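Local structure of 2-hydroxyisocaproyl-CoA dehydratase activator (Clostridium difficile, 4EHT) at residues Gly130-Val135 and His190-Lys195. The protein activates (R)-2-hydroxyisocaproyl-CoA dehydratase in leucine fermentation, passing it one electron from a [4Fe-4S] cluster as ATP is hydrolysed. Residues are numbered along the deposited sequence; the frame is centred on the assembly and turned at random.
Sequences GRFLDV and HTSVAK. With ADP (adenosine-5'-diphosphate), chain D.
Phe-132 and Leu-133 of helix 130-140 close on Val-193 of helix 182-204, a compact example of how a nucleotide-binding helix is backed by a hydrocarbon interface. The two segments run nearly antiparallel, at 168°, with their axes 10.4 Å apart, and no hydrogen bond joins them. One methyl is central: Val-193 CG2 lies 3.5 Å from Phe-132 CD1 and 3.9 Å from Leu-133 CD2, so that it serves both neighbours at once. The Phe-132 ring reaches Val-193 because chi1 is extended (179°), CG lying opposite the backbone N; ring and valine point in opposite directions as they pass. The ring meets the methyl obliquely, and its far end, CZ, reaches Ser-192 CB at 3.8 Å. Ser-192 thus offers carbon to the ring, while its OG is hydrogen-bonded to Gly-188 O one helical turn earlier. Leu-133 instead lies roughly perpendicular to Val-193, and the same CD2 branch approaches His-190 CD2 at 4.1 Å, meeting the rim of the imidazole close to the ring plane. Ile-222 of helix 220-230 touches both His-190 and Val-193, and Ala-168 of helix 165-177 packs on Phe-132, extending the apolar layer.

The polar work is done by Asp-134, whose carboxylate grips the ADP ribose with two hydrogen bonds: O2' donates to OD1 and O3' to OD2, each at 2.9 Å. Gly-130 lies close against the same sugar, its CA 3.6 Å from O3' of ADP. The side chain of Phe-132 lies about 7 Å from the iron-sulfur cluster, in the neighbourhood of the cluster ligands Cys-125 and Cys-164. In this actin-like ATPase, one short helix thus turns a carboxylate to the ribose and an apolar face, held by dispersion contacts alone, to helix 182-204.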
# COMPACT_ATOMS: atom_id res chain seq x y z
N GLY A 130 9.23 -5.40 4.68
CA GLY A 130 8.85 -6.59 5.43
C GLY A 130 7.35 -6.77 5.61
O GLY A 130 6.87 -7.90 5.73
N ARG A 131 6.60 -5.67 5.65
CA ARG A 131 5.16 -5.75 5.84
C ARG A 131 4.50 -6.49 4.68
O ARG A 131 3.60 -7.29 4.87
CB ARG A 131 4.54 -4.35 5.97
CG ARG A 131 3.02 -4.36 6.02
CD ARG A 131 2.51 -5.03 7.28
NE ARG A 131 3.12 -4.42 8.45
CZ ARG A 131 2.55 -3.46 9.17
NH1 ARG A 131 1.34 -3.01 8.87
NH2 ARG A 131 3.21 -2.95 10.21
N PHE A 132 4.97 -6.22 3.48
CA PHE A 132 4.48 -6.93 2.29
C PHE A 132 4.67 -8.45 2.46
O PHE A 132 3.78 -9.26 2.14
CB PHE A 132 5.26 -6.43 1.08
CG PHE A 132 4.88 -7.08 -0.24
CD1 PHE A 132 5.55 -8.22 -0.69
CD2 PHE A 132 3.90 -6.51 -1.06
CE1 PHE A 132 5.21 -8.80 -1.93
CE2 PHE A 132 3.56 -7.08 -2.29
CZ PHE A 132 4.21 -8.23 -2.73
N LEU A 133 5.84 -8.82 2.96
CA LEU A 133 6.16 -10.24 3.13
C LEU A 133 5.35 -10.84 4.26
O LEU A 133 4.91 -11.99 4.18
CB LEU A 133 7.67 -10.42 3.38
CG LEU A 133 8.55 -10.05 2.19
CD1 LEU A 133 10.05 -9.97 2.56
CD2 LEU A 133 8.34 -11.07 1.02
N ASP A 134 5.16 -10.06 5.31
CA ASP A 134 4.40 -10.49 6.47
C ASP A 134 2.95 -10.74 6.08
O ASP A 134 2.38 -11.78 6.42
CB ASP A 134 4.54 -9.47 7.62
CG ASP A 134 6.01 -9.30 8.08
OD1 ASP A 134 6.89 -10.14 7.73
OD2 ASP A 134 6.29 -8.31 8.80
N VAL A 135 2.36 -9.82 5.32
CA VAL A 135 1.01 -10.01 4.76
C VAL A 135 0.90 -11.25 3.86
O VAL A 135 -0.06 -12.02 3.97
CB VAL A 135 0.56 -8.77 3.95
CG1 VAL A 135 -0.63 -9.11 3.05
CG2 VAL A 135 0.21 -7.62 4.89
N HIS A 190 8.91 -12.65 -3.86
CA HIS A 190 10.25 -12.16 -3.60
C HIS A 190 10.65 -11.22 -4.70
O HIS A 190 11.29 -10.20 -4.47
CB HIS A 190 11.25 -13.32 -3.52
CG HIS A 190 11.13 -14.12 -2.26
ND1 HIS A 190 11.66 -15.39 -2.13
CD2 HIS A 190 10.54 -13.84 -1.08
CE1 HIS A 190 11.40 -15.85 -0.92
NE2 HIS A 190 10.71 -14.93 -0.26
N THR A 191 10.24 -11.56 -5.92
CA THR A 191 10.58 -10.72 -7.05
C THR A 191 9.90 -9.33 -6.94
O THR A 191 10.49 -8.32 -7.29
CB THR A 191 10.24 -11.43 -8.38
OG1 THR A 191 11.18 -12.49 -8.59
CG2 THR A 191 10.30 -10.46 -9.57
N SER A 192 8.66 -9.28 -6.44
CA SER A 192 7.98 -7.98 -6.29
C SER A 192 8.78 -7.07 -5.34
O SER A 192 8.97 -5.89 -5.63
CB SER A 192 6.56 -8.16 -5.72
OG SER A 192 5.71 -8.87 -6.62
N VAL A 193 9.20 -7.60 -4.21
CA VAL A 193 9.98 -6.80 -3.24
C VAL A 193 11.29 -6.32 -3.88
O VAL A 193 11.65 -5.14 -3.79
CB VAL A 193 10.28 -7.61 -1.95
CG1 VAL A 193 11.25 -6.83 -1.02
CG2 VAL A 193 9.01 -7.97 -1.24
N ALA A 194 12.00 -7.24 -4.54
CA ALA A 194 13.28 -6.92 -5.14
C ALA A 194 13.16 -5.87 -6.24
O ALA A 194 14.06 -5.04 -6.39
CB ALA A 194 13.97 -8.20 -5.70
N LYS A 195 12.09 -5.91 -7.03
CA LYS A 195 11.93 -4.90 -8.07
C LYS A 195 11.78 -3.51 -7.44
O LYS A 195 12.38 -2.55 -7.90
CB LYS A 195 10.73 -5.19 -8.97
CG LYS A 195 11.06 -6.31 -10.02
CD LYS A 195 9.87 -6.71 -10.86
CE LYS A 195 10.30 -7.67 -11.98
NZ LYS A 195 9.15 -8.34 -12.66
PB ADP D . 12.82 -2.46 12.10
O1B ADP D . 12.07 -2.78 13.35
O2B ADP D . 12.20 -1.42 11.21
O3B ADP D . 14.29 -2.16 12.28
PA ADP D . 13.89 -5.00 11.18
O1A ADP D . 14.04 -5.50 12.59
O2A ADP D . 15.11 -4.56 10.42
O3A ADP D . 12.75 -3.83 11.22
O5' ADP D . 13.17 -6.14 10.34
C5' ADP D . 11.86 -6.57 10.67
C4' ADP D . 11.40 -7.49 9.55
O4' ADP D . 12.27 -8.62 9.38
C3' ADP D . 10.01 -8.03 9.86
O3' ADP D . 9.12 -7.65 8.81
C2' ADP D . 10.23 -9.54 9.94
O2' ADP D . 9.13 -10.33 9.49
C1' ADP D . 11.47 -9.77 9.11
N9 ADP D . 12.13 -10.97 9.62
C8 ADP D . 12.48 -11.12 10.92
N7 ADP D . 13.08 -12.32 11.11
C5 ADP D . 13.12 -12.96 9.92
C6 ADP D . 13.62 -14.27 9.44
N6 ADP D . 14.20 -15.12 10.33
N1 ADP D . 13.48 -14.57 8.12
C2 ADP D . 12.89 -13.70 7.27
N3 ADP D . 12.40 -12.48 7.65
C4 ADP D . 12.49 -12.06 8.93